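Local coordinates for protein GTP pyrophosphokinase (Streptococcus pneumoniae, PDB 2BE3) that probably transfers pyrophosphate from ATP to GTP or GDP to make the alarmone (p)ppGpp, as a member of the RelA/SpoT synthetase family, at residues V83-D88 / D195-A200; T147-F152 / R181-L186; R108-H113 / S117-Y122; K23-G28 / V126-D131. All blocks are in the same frame, centred on the assembly; numbering follows the deposited sequence.

Interaction 1: V83-D88 / D195-A200; sequences VQFVDD and DDIQEA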
loop_
_atom_site.group_PDB
_atom_site.type_symbol
_atom_site.label_atom_id
_atom_site.label_comp_id
_atom_site.label_asym_id
_atom_site.label_seq_id
_atom_site.Cartn_x
_atom_site.Cartn_y
_atom_site.Cartn_z
ATOM N N VAL A 83 3.426 -19.512 6.502
ATOM C CA VAL A 83 4.161 -19.487 7.754
ATOM C C VAL A 83 4.909 -20.799 7.883
ATOM O O VAL A 83 4.561 -21.788 7.222
ATOM C CB VAL A 83 3.223 -19.250 9.014
ATOM C CG1 VAL A 83 2.471 -17.901 8.916
ATOM C CG2 VAL A 83 2.231 -20.395 9.197
ATOM N N GLN A 84 5.942 -20.810 8.721
ATOM C CA GLN A 84 6.735 -21.991 8.936
ATOM C C GLN A 84 5.971 -23.042 9.749
ATOM O O GLN A 84 5.870 -24.213 9.334
ATOM C CB GLN A 84 7.989 -21.575 9.678
ATOM C CG GLN A 84 9.150 -22.481 9.533
ATOM C CD GLN A 84 10.441 -21.846 9.999
ATOM O OE1 GLN A 84 10.473 -21.073 10.977
ATOM N NE2 GLN A 84 11.533 -22.192 9.312
ATOM N N PHE A 85 5.421 -22.637 10.897
ATOM C CA PHE A 85 4.822 -23.586 11.830
ATOM C C PHE A 85 3.331 -23.360 12.017
ATOM O O PHE A 85 2.857 -22.221 11.987
ATOM C CB PHE A 85 5.489 -23.453 13.194
ATOM C CG PHE A 85 6.948 -23.818 13.208
ATOM C CD1 PHE A 85 7.341 -25.151 13.216
ATOM C CD2 PHE A 85 7.925 -22.832 13.261
ATOM C CE1 PHE A 85 8.665 -25.495 13.244
ATOM C CE2 PHE A 85 9.270 -23.184 13.306
ATOM C CZ PHE A 85 9.637 -24.515 13.285
ATOM N N VAL A 86 2.599 -24.443 12.257
ATOM C CA VAL A 86 1.199 -24.351 12.715
ATOM C C VAL A 86 1.034 -23.322 13.857
ATOM O O VAL A 86 0.110 -22.514 13.853
ATOM C CB VAL A 86 0.668 -25.745 13.215
ATOM C CG1 VAL A 86 -0.749 -25.628 13.853
ATOM C CG2 VAL A 86 0.665 -26.737 12.117
ATOM N N ASP A 87 1.926 -23.376 14.845
ATOM C CA ASP A 87 1.835 -22.494 15.996
ATOM C C ASP A 87 2.233 -21.048 15.636
ATOM O O ASP A 87 2.104 -20.159 16.449
ATOM C CB ASP A 87 2.728 -23.037 17.100
ATOM C CG ASP A 87 2.126 -24.251 17.828
ATOM O OD1 ASP A 87 1.030 -24.760 17.509
ATOM O OD2 ASP A 87 2.771 -24.715 18.778
ATOM N N ASP A 88 2.744 -20.818 14.419
ATOM C CA ASP A 88 2.979 -19.443 13.962
ATOM C C ASP A 88 1.662 -18.749 13.564
ATOM O O ASP A 88 1.565 -17.523 13.550
ATOM C CB ASP A 88 3.928 -19.405 12.777
ATOM C CG ASP A 88 5.349 -19.735 13.148
ATOM O OD1 ASP A 88 5.712 -19.673 14.357
ATOM O OD2 ASP A 88 6.120 -20.073 12.206
ATOM N N ASP A 195 10.458 -25.342 19.388
ATOM C CA ASP A 195 11.135 -24.479 20.339
ATOM C C ASP A 195 12.619 -24.487 20.037
ATOM O O ASP A 195 13.248 -23.450 20.077
ATOM C CB ASP A 195 10.896 -24.908 21.800
ATOM C CG ASP A 195 9.462 -24.675 22.272
ATOM O OD1 ASP A 195 8.641 -24.008 21.583
ATOM O OD2 ASP A 195 9.150 -25.167 23.381
ATOM N N ASP A 196 13.161 -25.667 19.732
ATOM C CA ASP A 196 14.569 -25.817 19.386
ATOM C C ASP A 196 14.916 -25.093 18.089
ATOM O O ASP A 196 15.952 -24.440 18.004
ATOM C CB ASP A 196 14.945 -27.304 19.257
ATOM C CG ASP A 196 14.728 -28.088 20.564
ATOM O OD1 ASP A 196 15.502 -27.909 21.536
ATOM O OD2 ASP A 196 13.776 -28.904 20.617
ATOM N N ILE A 197 14.051 -25.218 17.083
ATOM C CA ILE A 197 14.280 -24.567 15.816
ATOM C C ILE A 197 14.274 -23.045 15.981
ATOM O O ILE A 197 15.149 -22.376 15.431
ATOM C CB ILE A 197 13.246 -25.001 14.750
ATOM C CG1 ILE A 197 13.444 -26.484 14.368
ATOM C CG2 ILE A 197 13.308 -24.066 13.531
ATOM C CD1 ILE A 197 12.176 -27.151 13.846
ATOM N N GLN A 198 13.323 -22.504 16.748
ATOM C CA GLN A 198 13.189 -21.056 16.892
ATOM C C GLN A 198 14.330 -20.460 17.713
ATOM O O GLN A 198 14.831 -19.386 17.410
ATOM C CB GLN A 198 11.779 -20.644 17.419
ATOM C CG GLN A 198 10.657 -21.042 16.460
ATOM C CD GLN A 198 9.231 -20.603 16.897
ATOM O OE1 GLN A 198 8.502 -20.002 16.105
ATOM N NE2 GLN A 198 8.827 -20.941 18.131
ATOM N N GLU A 199 14.777 -21.185 18.720
ATOM C CA GLU A 199 15.908 -20.766 19.504
ATOM C C GLU A 199 17.155 -20.655 18.591
ATOM O O GLU A 199 17.861 -19.649 18.621
ATOM C CB GLU A 199 16.062 -21.754 20.665
ATOM C CG GLU A 199 17.320 -21.685 21.538
ATOM C CD GLU A 199 17.215 -22.705 22.717
ATOM O OE1 GLU A 199 17.485 -23.908 22.466
ATOM O OE2 GLU A 199 16.827 -22.314 23.877
ATOM N N ALA A 200 17.376 -21.665 17.750
ATOM C CA ALA A 200 18.445 -21.640 16.747
ATOM C C ALA A 200 18.327 -20.492 15.723
ATOM O O ALA A 200 19.301 -19.801 15.469
ATOM C CB ALA A 200 18.558 -22.984 16.076
#
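The ring of Phe85 meets Ile197 at its edge: CG2 of Ile197 lies in the ring plane, and Phe85 CZ is 3.7 Å from Ile197 CD1. One face of the same ring carries Gln84 CG, 3.8 Å above the plane and displaced toward the rim. The side chain of Gln198 runs past Phe85 in the opposite direction, its amide plane turned 71° from the ring. With CG1 beside its backbone N (chi1 -68°), Ile197 brings both CG2 and CD1 against the CZ end of the ring, while Gln198 CG meets the neighbouring Phe85 CE2 at 4.1 Å.

Asp88 supplies the polar half. Its OD2 accepts from Phe85 N at 3.0 Å, the N-H approaching from well above the carboxylate plane, while Asp88 N bonds to Phe85 O at 2.8 Å; these two bonds close the turn and fix the backbone from which the phenylalanine projects. The amide end of Gln198 comes near Asp88 OD1, whose firm partner is Arg194, in a salt bridge.

The turn links strand 77-83 to helix 89-97. Beyond it, Met190 of helix 170-191 touches both Phe85 and Ile197, so the contact lays the C-terminal helix 194-203 against the end of the central sheet through a small apolar cluster bordered by the Asp88-Arg194 ion pair.

Interaction 2: T147-F152 / R181-L186; sequences TLAMNF and RIAHQL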
loop_
_atom_site.group_PDB
_atom_site.type_symbol
_atom_site.label_atom_id
_atom_site.label_comp_id
_atom_site.label_asym_id
_atom_site.label_seq_id
_atom_site.Cartn_x
_atom_site.Cartn_y
_atom_site.Cartn_z
ATOM N N THR A 147 0.635 -23.214 6.593
ATOM C CA THR A 147 1.991 -23.687 6.454
ATOM C C THR A 147 2.228 -24.063 4.986
ATOM O O THR A 147 1.282 -24.149 4.166
ATOM C CB THR A 147 2.325 -24.884 7.373
ATOM O OG1 THR A 147 1.435 -25.979 7.104
ATOM C CG2 THR A 147 2.255 -24.476 8.843
ATOM N N LEU A 148 3.481 -24.281 4.648
ATOM C CA LEU A 148 3.806 -24.670 3.286
ATOM C C LEU A 148 3.192 -26.022 2.975
ATOM O O LEU A 148 2.703 -26.219 1.883
ATOM C CB LEU A 148 5.331 -24.628 3.058
ATOM C CG LEU A 148 5.819 -23.171 2.852
ATOM C CD1 LEU A 148 5.153 -22.554 1.620
ATOM C CD2 LEU A 148 5.520 -22.250 4.041
ATOM N N ALA A 149 3.174 -26.939 3.940
ATOM C CA ALA A 149 2.566 -28.246 3.699
ATOM C C ALA A 149 1.004 -28.149 3.532
ATOM O O ALA A 149 0.430 -28.811 2.626
ATOM C CB ALA A 149 2.959 -29.220 4.778
HETATM N N MSE A 150 0.347 -27.334 4.375
HETATM C CA MSE A 150 -1.063 -26.998 4.186
HETATM C C MSE A 150 -1.328 -26.375 2.819
HETATM O O MSE A 150 -2.213 -26.807 2.112
HETATM C CB MSE A 150 -1.605 -26.050 5.273
HETATM C CG MSE A 150 -1.664 -26.586 6.669
HETATM SE SE MSE A 150 -2.245 -25.135 7.887
HETATM C CE MSE A 150 -1.542 -25.807 9.654
ATOM N N ASN A 151 -0.552 -25.370 2.441
ATOM C CA ASN A 151 -0.676 -24.768 1.123
ATOM C C ASN A 151 -0.470 -25.728 -0.064
ATOM O O ASN A 151 -1.206 -25.681 -1.047
ATOM C CB ASN A 151 0.225 -23.554 1.012
ATOM C CG ASN A 151 -0.106 -22.712 -0.203
ATOM O OD1 ASN A 151 0.692 -22.632 -1.152
ATOM N ND2 ASN A 151 -1.276 -22.079 -0.195
ATOM N N PHE A 152 0.531 -26.585 0.028
ATOM C CA PHE A 152 0.808 -27.586 -0.994
ATOM C C PHE A 152 -0.401 -28.527 -1.145
ATOM O O PHE A 152 -0.858 -28.788 -2.244
ATOM C CB PHE A 152 2.043 -28.366 -0.586
ATOM C CG PHE A 152 2.399 -29.501 -1.496
ATOM C CD1 PHE A 152 2.752 -29.278 -2.827
ATOM C CD2 PHE A 152 2.441 -30.807 -1.013
ATOM C CE1 PHE A 152 3.126 -30.334 -3.666
ATOM C CE2 PHE A 152 2.833 -31.870 -1.865
ATOM C CZ PHE A 152 3.164 -31.615 -3.186
ATOM N N ARG A 181 -2.849 -36.785 5.392
ATOM C CA ARG A 181 -2.234 -37.380 6.582
ATOM C C ARG A 181 -0.715 -37.096 6.646
ATOM O O ARG A 181 -0.220 -36.609 7.670
ATOM C CB ARG A 181 -2.506 -38.897 6.652
ATOM C CG ARG A 181 -3.985 -39.238 6.824
ATOM C CD ARG A 181 -4.274 -40.715 7.252
ATOM N NE ARG A 181 -3.506 -41.732 6.504
ATOM C CZ ARG A 181 -3.967 -42.479 5.489
ATOM N NH1 ARG A 181 -5.216 -42.348 5.026
ATOM N NH2 ARG A 181 -3.159 -43.368 4.924
ATOM N N ILE A 182 0.015 -37.394 5.568
ATOM C CA ILE A 182 1.447 -37.098 5.529
ATOM C C ILE A 182 1.763 -35.617 5.803
ATOM O O ILE A 182 2.688 -35.332 6.559
ATOM C CB ILE A 182 2.116 -37.530 4.207
ATOM C CG1 ILE A 182 2.089 -39.043 4.041
ATOM C CG2 ILE A 182 3.567 -37.109 4.183
ATOM C CD1 ILE A 182 2.401 -39.486 2.615
ATOM N N ALA A 183 0.994 -34.696 5.213
ATOM C CA ALA A 183 1.227 -33.261 5.381
ATOM C C ALA A 183 0.980 -32.770 6.822
ATOM O O ALA A 183 1.733 -31.960 7.358
ATOM C CB ALA A 183 0.350 -32.487 4.445
ATOM N N HIS A 184 -0.101 -33.230 7.426
ATOM C CA HIS A 184 -0.373 -32.984 8.835
ATOM C C HIS A 184 0.745 -33.521 9.720
ATOM O O HIS A 184 1.228 -32.832 10.632
ATOM C CB HIS A 184 -1.688 -33.658 9.213
ATOM C CG HIS A 184 -2.055 -33.485 10.645
ATOM N ND1 HIS A 184 -1.846 -34.468 11.589
ATOM C CD2 HIS A 184 -2.605 -32.442 11.303
ATOM C CE1 HIS A 184 -2.276 -34.046 12.764
ATOM N NE2 HIS A 184 -2.744 -32.822 12.615
ATOM N N GLN A 185 1.166 -34.750 9.417
ATOM C CA GLN A 185 2.229 -35.402 10.135
ATOM C C GLN A 185 3.554 -34.654 10.000
ATOM O O GLN A 185 4.324 -34.561 10.972
ATOM C CB GLN A 185 2.354 -36.857 9.684
ATOM C CG GLN A 185 2.958 -37.796 10.740
ATOM C CD GLN A 185 3.745 -38.963 10.119
ATOM O OE1 GLN A 185 4.437 -39.715 10.828
ATOM N NE2 GLN A 185 3.655 -39.105 8.786
ATOM N N LEU A 186 3.806 -34.091 8.816
ATOM C CA LEU A 186 4.987 -33.259 8.620
ATOM C C LEU A 186 4.975 -32.073 9.581
ATOM O O LEU A 186 5.969 -31.827 10.260
ATOM C CB LEU A 186 5.116 -32.777 7.169
ATOM C CG LEU A 186 6.359 -31.940 6.844
ATOM C CD1 LEU A 186 7.650 -32.639 7.263
ATOM C CD2 LEU A 186 6.405 -31.588 5.353
#
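Ala149 faces Ala183 where helix 148-164 passes helix 170-191, with their CA atoms 5.5 Å apart. The side chain of Ala149 ends at CB, and this one methyl makes three approaches: to Ala183 O at 4.0 Å, to Ala183 CB at 4.2 Å and to Leu186 CD2, also at 4.2 Å. From the other helix, Ala183 CB lies 4.1 Å from Ala149 O, so each methyl sits near the other residue's carbonyl oxygen. Leu186 lies one turn further along; its CG is anti to the backbone N (chi1 -178°), and its CD2 reaches back to the edge of the alanine pair.

The first turn of helix 148-164 is capped by Thr147, whose OG1 accepts from Met150 N at 3.2 Å with an N-H...O angle of 166°. Asp187 of the facing helix also bonds this hydroxyl. Between 147-152 and 181-186 themselves the contact is van der Waals in kind, methyl against methyl and methyl against carbonyl oxygen, without hydrogen bonds: two small residues permit the close backbone approach, and methyl contacts at ordinary distance imply dispersion and shape fit.

Interaction 3: R108-H113 / S117-Y122; sequences RDYITH and SGYRSY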
loop_
_atom_site.group_PDB
_atom_site.type_symbol
_atom_site.label_atom_id
_atom_site.label_comp_id
_atom_site.label_asym_id
_atom_site.label_seq_id
_atom_site.Cartn_x
_atom_site.Cartn_y
_atom_site.Cartn_z
ATOM N N ARG A 108 -11.900 -18.228 10.956
ATOM C CA ARG A 108 -12.278 -19.619 10.839
ATOM C C ARG A 108 -11.063 -20.520 10.932
ATOM O O ARG A 108 -10.151 -20.465 10.090
ATOM C CB ARG A 108 -12.920 -19.881 9.497
ATOM C CG ARG A 108 -14.211 -19.215 9.271
ATOM C CD ARG A 108 -14.938 -20.089 8.299
ATOM N NE ARG A 108 -16.067 -19.425 7.671
ATOM C CZ ARG A 108 -15.961 -18.752 6.530
ATOM N NH1 ARG A 108 -14.767 -18.678 5.918
ATOM N NH2 ARG A 108 -17.044 -18.160 6.012
ATOM N N ASP A 109 -11.103 -21.389 11.928
ATOM C CA ASP A 109 -9.994 -22.204 12.282
ATOM C C ASP A 109 -10.160 -23.627 11.762
ATOM O O ASP A 109 -10.710 -24.490 12.459
ATOM C CB ASP A 109 -9.829 -22.193 13.812
ATOM C CG ASP A 109 -8.554 -22.873 14.254
ATOM O OD1 ASP A 109 -7.767 -23.294 13.382
ATOM O OD2 ASP A 109 -8.333 -23.003 15.463
ATOM N N TYR A 110 -9.663 -23.874 10.556
ATOM C CA TYR A 110 -9.699 -25.219 9.974
ATOM C C TYR A 110 -8.401 -25.941 10.215
ATOM O O TYR A 110 -8.072 -26.857 9.498
ATOM C CB TYR A 110 -9.971 -25.180 8.456
ATOM C CG TYR A 110 -11.314 -24.604 8.163
ATOM C CD1 TYR A 110 -12.472 -25.256 8.585
ATOM C CD2 TYR A 110 -11.433 -23.393 7.498
ATOM C CE1 TYR A 110 -13.716 -24.708 8.335
ATOM C CE2 TYR A 110 -12.665 -22.843 7.248
ATOM C CZ TYR A 110 -13.794 -23.500 7.661
ATOM O OH TYR A 110 -15.015 -22.926 7.431
ATOM N N ILE A 111 -7.639 -25.465 11.189
ATOM C CA ILE A 111 -6.517 -26.208 11.695
ATOM C C ILE A 111 -7.017 -26.992 12.906
ATOM O O ILE A 111 -6.976 -28.211 12.882
ATOM C CB ILE A 111 -5.315 -25.310 12.049
ATOM C CG1 ILE A 111 -4.821 -24.549 10.797
ATOM C CG2 ILE A 111 -4.196 -26.181 12.673
ATOM C CD1 ILE A 111 -3.969 -23.293 11.112
ATOM N N THR A 112 -7.514 -26.313 13.943
ATOM C CA THR A 112 -8.146 -27.003 15.067
ATOM C C THR A 112 -9.348 -27.816 14.593
ATOM O O THR A 112 -9.527 -28.955 15.011
ATOM C CB THR A 112 -8.624 -26.025 16.143
ATOM O OG1 THR A 112 -7.532 -25.201 16.542
ATOM C CG2 THR A 112 -9.157 -26.772 17.362
ATOM N N HIS A 113 -10.178 -27.221 13.735
ATOM C CA HIS A 113 -11.355 -27.914 13.153
ATOM C C HIS A 113 -11.106 -28.276 11.688
ATOM O O HIS A 113 -11.708 -27.710 10.748
ATOM C CB HIS A 113 -12.600 -27.057 13.304
ATOM C CG HIS A 113 -12.800 -26.556 14.702
ATOM N ND1 HIS A 113 -13.257 -27.364 15.723
ATOM C CD2 HIS A 113 -12.594 -25.334 15.253
ATOM C CE1 HIS A 113 -13.330 -26.664 16.839
ATOM N NE2 HIS A 113 -12.937 -25.428 16.580
ATOM N N SER A 117 -12.184 -33.566 4.452
ATOM C CA SER A 117 -11.315 -33.869 3.296
ATOM C C SER A 117 -9.830 -33.950 3.659
ATOM O O SER A 117 -9.037 -34.535 2.952
ATOM C CB SER A 117 -11.496 -32.791 2.238
ATOM O OG SER A 117 -11.167 -31.535 2.785
ATOM N N GLY A 118 -9.472 -33.357 4.783
ATOM C CA GLY A 118 -8.080 -33.201 5.143
ATOM C C GLY A 118 -7.618 -31.762 5.085
ATOM O O GLY A 118 -6.512 -31.464 5.502
ATOM N N TYR A 119 -8.460 -30.860 4.584
ATOM C CA TYR A 119 -8.088 -29.439 4.438
ATOM C C TYR A 119 -7.766 -28.760 5.764
ATOM O O TYR A 119 -8.560 -28.817 6.713
ATOM C CB TYR A 119 -9.225 -28.710 3.736
ATOM C CG TYR A 119 -9.099 -27.206 3.596
ATOM C CD1 TYR A 119 -8.519 -26.645 2.460
ATOM C CD2 TYR A 119 -9.590 -26.342 4.590
ATOM C CE1 TYR A 119 -8.407 -25.257 2.284
ATOM C CE2 TYR A 119 -9.494 -24.941 4.432
ATOM C CZ TYR A 119 -8.894 -24.406 3.267
ATOM O OH TYR A 119 -8.808 -23.039 3.069
ATOM N N ARG A 120 -6.604 -28.113 5.814
ATOM C CA ARG A 120 -6.188 -27.333 6.987
ATOM C C ARG A 120 -5.854 -25.938 6.492
ATOM O O ARG A 120 -5.126 -25.800 5.502
ATOM C CB ARG A 120 -4.939 -27.942 7.672
ATOM C CG ARG A 120 -5.159 -29.231 8.475
ATOM C CD ARG A 120 -3.861 -29.737 9.068
ATOM N NE ARG A 120 -2.873 -29.971 8.002
ATOM C CZ ARG A 120 -1.577 -29.679 8.083
ATOM N NH1 ARG A 120 -1.051 -29.165 9.192
ATOM N NH2 ARG A 120 -0.804 -29.905 7.052
ATOM N N SER A 121 -6.380 -24.918 7.171
ATOM C CA SER A 121 -6.071 -23.521 6.874
ATOM C C SER A 121 -6.673 -22.650 7.964
ATOM O O SER A 121 -7.458 -23.126 8.784
ATOM C CB SER A 121 -6.680 -23.124 5.534
ATOM O OG SER A 121 -6.126 -21.915 5.070
ATOM N N TYR A 122 -6.302 -21.380 7.997
ATOM C CA TYR A 122 -6.916 -20.492 8.955
ATOM C C TYR A 122 -7.336 -19.247 8.176
ATOM O O TYR A 122 -6.529 -18.686 7.447
ATOM C CB TYR A 122 -5.934 -20.144 10.082
ATOM C CG TYR A 122 -6.586 -19.479 11.288
ATOM C CD1 TYR A 122 -6.888 -20.224 12.434
ATOM C CD2 TYR A 122 -6.888 -18.105 11.289
ATOM C CE1 TYR A 122 -7.447 -19.623 13.539
ATOM C CE2 TYR A 122 -7.478 -17.497 12.395
ATOM C CZ TYR A 122 -7.745 -18.264 13.510
ATOM O OH TYR A 122 -8.316 -17.710 14.620
#
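Arg108-Ile111 and Tyr119-Tyr122 come together in antiparallel fashion with a wide splay, 123° between their end-to-end directions; Asp109 and Tyr122 form a non-hydrogen-bonded pair, and beyond it Tyr110 N donates weakly to Ser121 O at 2.9 Å, and Ser121 N returns a weak, long bond to Tyr110 O. A CA-H...O contact from Arg120 CA to Tyr110 O, 3.2 Å long, adds to this loose pairing.

The carboxylate of Asp109 lies at the edge of the Tyr122 ring, OD1 being 3.3 Å from Tyr122 CD1, with the two planes 52° apart. Arg108 O stands over one face of that ring. Asp109 CG is anti to its own nitrogen (chi1 -172°), a position from which OD1 takes N-H groups from Ile111 and Thr112, both from the same face of the carboxylate, as an Asx turn and Asx motif, while OD2 accepts from Thr112 OG1 at 2.6 Å. These three bonds pin the carboxylate against the ring. Further along, Tyr119 turns its edge to the face of Tyr110 in an offset edge-to-face pair, centroids 6.0 Å apart. Ile111 CD1 packs on Tyr122 CB at 3.9 Å.

The pair continues the hairpin of strands 102-109 and 122-130 beyond the strand ends, toward its connecting loop. Ile111 and Tyr122 rest on Val89 of helix 89-97, Tyr119 touches Trp153 of helix 148-164, and Arg120 forms a salt bridge with Asp187 of helix 170-191.

Interaction 4: K23-G28 / V126-D131; sequences KIKLRG and VEYTVD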
loop_
_atom_site.group_PDB
_atom_site.type_symbol
_atom_site.label_atom_id
_atom_site.label_comp_id
_atom_site.label_asym_id
_atom_site.label_seq_id
_atom_site.Cartn_x
_atom_site.Cartn_y
_atom_site.Cartn_z
ATOM N N LYS A 23 -0.854 -7.059 -0.042
ATOM C CA LYS A 23 0.406 -7.771 -0.362
ATOM C C LYS A 23 1.605 -7.022 0.110
ATOM O O LYS A 23 2.479 -7.616 0.694
ATOM C CB LYS A 23 0.571 -8.091 -1.858
ATOM C CG LYS A 23 -0.236 -9.290 -2.279
ATOM C CD LYS A 23 0.098 -9.779 -3.674
ATOM C CE LYS A 23 -0.055 -8.707 -4.693
ATOM N NZ LYS A 23 0.124 -9.292 -6.049
ATOM N N ILE A 24 1.677 -5.728 -0.148
ATOM C CA ILE A 24 2.825 -4.942 0.289
ATOM C C ILE A 24 2.868 -4.799 1.823
ATOM O O ILE A 24 3.926 -4.914 2.439
ATOM C CB ILE A 24 2.859 -3.565 -0.426
ATOM C CG1 ILE A 24 3.276 -3.733 -1.888
ATOM C CG2 ILE A 24 3.785 -2.556 0.283
ATOM C CD1 ILE A 24 2.762 -2.564 -2.763
ATOM N N LYS A 25 1.717 -4.566 2.436
ATOM C CA LYS A 25 1.625 -4.457 3.891
ATOM C C LYS A 25 1.964 -5.768 4.604
ATOM O O LYS A 25 2.704 -5.761 5.548
ATOM C CB LYS A 25 0.264 -3.920 4.306
ATOM C CG LYS A 25 0.146 -2.423 4.052
ATOM C CD LYS A 25 -1.318 -2.026 4.021
ATOM C CE LYS A 25 -1.487 -0.538 4.323
ATOM N NZ LYS A 25 -2.935 -0.210 4.504
ATOM N N LEU A 26 1.482 -6.894 4.101
ATOM C CA LEU A 26 1.812 -8.180 4.701
ATOM C C LEU A 26 3.301 -8.558 4.584
ATOM O O LEU A 26 3.896 -9.035 5.560
ATOM C CB LEU A 26 0.905 -9.258 4.123
ATOM C CG LEU A 26 -0.545 -9.027 4.564
ATOM C CD1 LEU A 26 -1.509 -9.894 3.803
ATOM C CD2 LEU A 26 -0.707 -9.197 6.063
ATOM N N ARG A 27 3.897 -8.312 3.408
ATOM C CA ARG A 27 5.325 -8.429 3.210
ATOM C C ARG A 27 6.130 -7.457 4.063
ATOM O O ARG A 27 7.269 -7.744 4.414
ATOM C CB ARG A 27 5.661 -8.237 1.730
ATOM C CG ARG A 27 5.070 -9.332 0.858
ATOM C CD ARG A 27 5.225 -9.025 -0.597
ATOM N NE ARG A 27 4.615 -10.080 -1.376
ATOM C CZ ARG A 27 4.298 -9.994 -2.660
ATOM N NH1 ARG A 27 4.533 -8.874 -3.350
ATOM N NH2 ARG A 27 3.733 -11.040 -3.242
ATOM N N GLY A 28 5.566 -6.303 4.415
ATOM C CA GLY A 28 6.323 -5.346 5.212
ATOM C C GLY A 28 6.436 -5.850 6.642
ATOM O O GLY A 28 7.418 -5.575 7.324
ATOM N N VAL A 126 -11.598 -9.679 6.764
ATOM C CA VAL A 126 -11.389 -8.344 7.312
ATOM C C VAL A 126 -12.172 -7.325 6.508
ATOM O O VAL A 126 -12.458 -7.555 5.336
ATOM C CB VAL A 126 -9.876 -7.905 7.397
ATOM C CG1 VAL A 126 -8.990 -8.912 8.243
ATOM C CG2 VAL A 126 -9.270 -7.666 6.017
ATOM N N GLU A 127 -12.555 -6.231 7.154
ATOM C CA GLU A 127 -12.993 -5.055 6.435
ATOM C C GLU A 127 -11.763 -4.206 6.199
ATOM O O GLU A 127 -10.974 -3.966 7.122
ATOM C CB GLU A 127 -14.023 -4.276 7.212
ATOM C CG GLU A 127 -15.357 -4.835 7.032
ATOM C CD GLU A 127 -16.391 -4.223 7.948
ATOM O OE1 GLU A 127 -16.091 -3.211 8.653
ATOM O OE2 GLU A 127 -17.520 -4.771 7.943
ATOM N N TYR A 128 -11.594 -3.804 4.940
ATOM C CA TYR A 128 -10.449 -3.014 4.512
ATOM C C TYR A 128 -10.986 -1.864 3.665
ATOM O O TYR A 128 -11.782 -2.066 2.744
ATOM C CB TYR A 128 -9.442 -3.892 3.745
ATOM C CG TYR A 128 -8.148 -3.186 3.417
ATOM C CD1 TYR A 128 -7.157 -3.021 4.391
ATOM C CD2 TYR A 128 -7.922 -2.650 2.133
ATOM C CE1 TYR A 128 -5.974 -2.359 4.105
ATOM C CE2 TYR A 128 -6.750 -1.960 1.842
ATOM C CZ TYR A 128 -5.773 -1.827 2.828
ATOM O OH TYR A 128 -4.595 -1.161 2.550
ATOM N N THR A 129 -10.579 -0.650 4.008
ATOM C CA THR A 129 -10.987 0.540 3.259
ATOM C C THR A 129 -9.863 1.018 2.341
ATOM O O THR A 129 -8.724 1.203 2.774
ATOM C CB THR A 129 -11.411 1.656 4.224
ATOM O OG1 THR A 129 -12.503 1.150 4.978
ATOM C CG2 THR A 129 -11.878 2.948 3.461
ATOM N N VAL A 130 -10.194 1.181 1.061
ATOM C CA VAL A 130 -9.264 1.799 0.099
ATOM C C VAL A 130 -9.719 3.223 -0.226
ATOM O O VAL A 130 -10.916 3.493 -0.292
ATOM C CB VAL A 130 -9.099 0.964 -1.204
ATOM C CG1 VAL A 130 -8.346 -0.304 -0.906
ATOM C CG2 VAL A 130 -10.461 0.654 -1.841
ATOM N N ASP A 131 -8.754 4.128 -0.410
ATOM C CA ASP A 131 -9.045 5.476 -0.910
ATOM C C ASP A 131 -8.975 5.488 -2.425
ATOM O O ASP A 131 -8.075 4.916 -3.031
ATOM C CB ASP A 131 -8.097 6.505 -0.299
ATOM C CG ASP A 131 -8.294 6.649 1.200
ATOM O OD1 ASP A 131 -9.301 7.256 1.623
ATOM O OD2 ASP A 131 -7.429 6.161 1.951
#
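Lys25 and Tyr128 carry the contact, approaching from opposite directions. The polar component is one hydrogen bond: Lys25 NZ donates to Tyr128 OH at 2.7 Å, and the ammonium lies in the plane of the ring, at its edge, so this is not a cation-pi arrangement. Extended beyond CG, the lysine chain spans the gap between backbones whose nearest CA atoms are 12.2 Å apart. Tyr128 CG is anti to the backbone N (chi1 -173°), and the ring carries its hydroxyl out toward the helix.

The ionic partners lie outside the two segments. Tyr128 OH also bonds Glu21, one turn earlier on the lysine's helix, while Asp101 balances the lysine in a salt bridge to NZ; these charges would probably polarise the phenol.

The remaining contact is van der Waals: Lys25 CE comes to 3.6 Å from Tyr128 OH, and Ala18 and Leu22 of helix 6-35 also touch Tyr128. The arrangement is that of an alpha/beta layer, a long N-terminal helix packed on a mixed five-stranded sheet.

How the interactions relate
Interactions 1, 2 and 3 form one connected region, whereas interaction 4 lies on the opposite side of the chain's centre from 2 and 3. Val86 of interaction 1 packs on Met150 of interaction 2 and Ile111 of interaction 3, and Arg120 of interaction 3 lies along Met150 and Ala183. Helix 170-191 borders all three. Interaction 2 is a surface contact between helices, held by van der Waals contact alone; the other three are partly buried. Interaction 1 is a phenylalanine-isoleucine contact bordered by charge, and interaction 3 combines backbone pairing, aromatic edges and a carboxylate turn. Interactions 3 and 4 reach the same sheet, 3 at the ends of strands 102-109 and 122-130, but 4, on strand 122-130, depends on a single charged hydrogen bond.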